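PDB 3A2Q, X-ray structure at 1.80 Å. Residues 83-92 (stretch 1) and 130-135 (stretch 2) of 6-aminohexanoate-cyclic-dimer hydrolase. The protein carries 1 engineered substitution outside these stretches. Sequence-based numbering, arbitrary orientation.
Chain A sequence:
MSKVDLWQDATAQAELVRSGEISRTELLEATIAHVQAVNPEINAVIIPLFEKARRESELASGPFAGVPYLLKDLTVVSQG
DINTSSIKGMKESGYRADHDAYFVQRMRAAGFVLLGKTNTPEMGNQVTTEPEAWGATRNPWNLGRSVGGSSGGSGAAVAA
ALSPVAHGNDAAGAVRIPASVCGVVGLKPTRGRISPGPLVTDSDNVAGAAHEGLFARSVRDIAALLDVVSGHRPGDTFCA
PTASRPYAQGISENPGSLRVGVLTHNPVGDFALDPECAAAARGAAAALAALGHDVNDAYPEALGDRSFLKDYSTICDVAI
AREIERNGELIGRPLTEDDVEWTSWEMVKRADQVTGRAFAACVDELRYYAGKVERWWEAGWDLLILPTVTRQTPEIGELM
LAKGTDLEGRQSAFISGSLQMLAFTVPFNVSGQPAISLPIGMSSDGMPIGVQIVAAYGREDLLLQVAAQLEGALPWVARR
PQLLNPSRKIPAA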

# COMPACT_ATOMS: atom_id res chain seq x y z
N ASN A 83 -11.99 -3.47 15.45
CA ASN A 83 -11.26 -4.15 14.37
C ASN A 83 -12.27 -4.93 13.53
O ASN A 83 -12.76 -5.97 13.96
CB ASN A 83 -10.23 -5.11 14.96
CG ASN A 83 -9.41 -5.81 13.90
OD1 ASN A 83 -9.05 -6.98 14.05
ND2 ASN A 83 -9.09 -5.10 12.82
N THR A 84 -12.57 -4.43 12.34
CA THR A 84 -13.55 -5.09 11.47
C THR A 84 -12.98 -5.81 10.26
O THR A 84 -13.54 -6.82 9.81
CB THR A 84 -14.60 -4.07 10.96
OG1 THR A 84 -13.96 -3.16 10.05
CG2 THR A 84 -15.21 -3.29 12.12
N SER A 85 -11.88 -5.29 9.71
CA SER A 85 -11.28 -5.88 8.52
C SER A 85 -12.35 -5.80 7.43
O SER A 85 -12.31 -6.55 6.45
CB SER A 85 -10.89 -7.33 8.75
OG SER A 85 -9.80 -7.42 9.65
N SER A 86 -13.30 -4.89 7.62
CA SER A 86 -14.41 -4.68 6.71
C SER A 86 -15.27 -5.91 6.47
O SER A 86 -15.80 -6.13 5.37
CB SER A 86 -13.92 -4.11 5.38
OG SER A 86 -13.59 -2.74 5.55
N ILE A 87 -15.41 -6.73 7.51
CA ILE A 87 -16.25 -7.92 7.44
C ILE A 87 -17.55 -7.52 8.14
O ILE A 87 -17.54 -7.10 9.29
CB ILE A 87 -15.62 -9.11 8.19
CG1 ILE A 87 -14.26 -9.46 7.57
CG2 ILE A 87 -16.55 -10.31 8.12
CD1 ILE A 87 -13.53 -10.59 8.28
N LYS A 88 -18.67 -7.64 7.43
CA LYS A 88 -19.97 -7.28 7.99
C LYS A 88 -20.17 -7.95 9.34
O LYS A 88 -20.41 -7.28 10.35
CB LYS A 88 -21.08 -7.69 7.02
CG LYS A 88 -22.48 -7.27 7.45
CD LYS A 88 -23.51 -7.66 6.39
CE LYS A 88 -24.92 -7.26 6.80
NZ LYS A 88 -25.36 -7.98 8.03
N GLY A 89 -20.05 -9.27 9.37
CA GLY A 89 -20.22 -10.02 10.60
C GLY A 89 -19.33 -9.55 11.74
O GLY A 89 -19.68 -9.72 12.91
N MET A 90 -18.18 -8.96 11.41
CA MET A 90 -17.26 -8.48 12.44
C MET A 90 -17.61 -7.07 12.91
O MET A 90 -17.43 -6.74 14.07
CB MET A 90 -15.82 -8.51 11.93
CG MET A 90 -15.25 -9.90 11.72
SD MET A 90 -15.23 -10.88 13.24
CE MET A 90 -14.02 -9.99 14.19
N LYS A 91 -18.09 -6.24 11.99
CA LYS A 91 -18.44 -4.87 12.34
C LYS A 91 -19.58 -4.87 13.37
O LYS A 91 -19.57 -4.09 14.33
CB LYS A 91 -18.87 -4.10 11.10
CG LYS A 91 -19.21 -2.65 11.39
CD LYS A 91 -19.67 -1.90 10.15
CE LYS A 91 -19.97 -0.45 10.50
NZ LYS A 91 -20.46 0.32 9.34
N GLU A 92 -20.55 -5.74 13.16
CA GLU A 92 -21.70 -5.85 14.04
C GLU A 92 -21.32 -6.37 15.43
O GLU A 92 -21.89 -5.96 16.44
CB GLU A 92 -22.75 -6.76 13.41
CG GLU A 92 -23.31 -6.23 12.10
CD GLU A 92 -24.13 -7.25 11.35
OE1 GLU A 92 -24.75 -6.88 10.33
OE2 GLU A 92 -24.15 -8.43 11.77
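Stretch 2, residues 130-135: EPEAWG

A single lysine holds stretch 2 in two ways at once. Lys91, its side chain fully extended with all four chi angles near t, donates a hydrogen bond from NZ to the backbone O of Ala133 at 2.9 Å and also lies over one face of the neighbouring indole. NZ stands 3.8 Å from the centroid of the six-membered ring of Trp134, a cation-pi contact, while CE of Lys91 is 3.6 Å from the same centroid and almost on the ring normal. The principle is general: the aliphatic arm of a lysine can pack on an aromatic face while its charged end reaches a backbone carbonyl.

Stretch 2 has no regular helix or strand. Pro131 is extended (phi/psi -70/149), Glu132 and Ala133 turn with helix-like angles, and Gly135 N closes the turn on Pro131 O at 2.9 Å. This compact turn rests against the point where the loop of stretch 1 becomes a helix, with Ile87 at the N-cap position; the closest CA atoms are those of Lys88 and Ala133, 5.0 Å apart. The CA-to-CB bond of Ala133 points toward stretch 1, and its CB lies 3.8 Å from O of Ser86 and 4.1 Å from N of Lys88.

The indole is tied at its edge as well. Trp134 NE1 donates to Thr84 OG1 at 3.1 Å, close to the ring plane and with a nearly straight N-H...O angle of 161°, so a hydroxyl and an ammonium group address the same ring from different directions. Ser86 adds packing, its CB 3.9 Å from CB of Pro131 and its OG 3.5 Å from CD1 of Trp134. One water completes the join, donating to Ser86 O at 2.8 Å and accepting from Ala133 N at 3.2 Å.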

# COMPACT_ATOMS: atom_id res chain seq x y z
N GLU A 130 -14.48 -0.35 -1.77
CA GLU A 130 -15.93 -0.18 -1.71
C GLU A 130 -16.57 -1.36 -0.99
O GLU A 130 -17.38 -2.10 -1.56
CB GLU A 130 -16.48 -0.06 -3.14
CG GLU A 130 -15.91 1.13 -3.91
CD GLU A 130 -16.11 1.03 -5.41
OE1 GLU A 130 -17.24 0.74 -5.84
OE2 GLU A 130 -15.13 1.25 -6.16
N PRO A 131 -16.23 -1.55 0.29
CA PRO A 131 -16.77 -2.66 1.09
C PRO A 131 -18.25 -2.44 1.39
O PRO A 131 -18.69 -1.30 1.53
CB PRO A 131 -15.94 -2.61 2.36
CG PRO A 131 -15.68 -1.14 2.52
CD PRO A 131 -15.32 -0.72 1.11
N GLU A 132 -19.00 -3.53 1.51
CA GLU A 132 -20.41 -3.44 1.84
C GLU A 132 -20.55 -2.92 3.27
O GLU A 132 -21.46 -2.16 3.59
CB GLU A 132 -21.07 -4.81 1.74
CG GLU A 132 -21.31 -5.30 0.32
CD GLU A 132 -21.77 -6.74 0.26
OE1 GLU A 132 -22.53 -7.16 1.16
OE2 GLU A 132 -21.39 -7.46 -0.69
N ALA A 133 -19.61 -3.33 4.12
CA ALA A 133 -19.62 -2.95 5.53
C ALA A 133 -19.51 -1.46 5.84
O ALA A 133 -20.24 -0.95 6.69
CB ALA A 133 -18.53 -3.71 6.27
N TRP A 134 -18.60 -0.75 5.17
CA TRP A 134 -18.42 0.67 5.44
C TRP A 134 -18.77 1.62 4.30
O TRP A 134 -18.78 2.84 4.49
CB TRP A 134 -16.98 0.96 5.86
CG TRP A 134 -16.57 0.33 7.15
CD1 TRP A 134 -15.97 -0.88 7.33
CD2 TRP A 134 -16.74 0.89 8.47
NE1 TRP A 134 -15.74 -1.11 8.66
CE2 TRP A 134 -16.20 -0.04 9.38
CE3 TRP A 134 -17.29 2.08 8.95
CZ2 TRP A 134 -16.20 0.18 10.76
CZ3 TRP A 134 -17.28 2.31 10.33
CH2 TRP A 134 -16.74 1.36 11.21
N GLY A 135 -19.06 1.08 3.13
CA GLY A 135 -19.38 1.94 2.01
C GLY A 135 -18.12 2.28 1.25
O GLY A 135 -17.01 2.00 1.72
O HOH W 1 -17.89 -5.93 3.57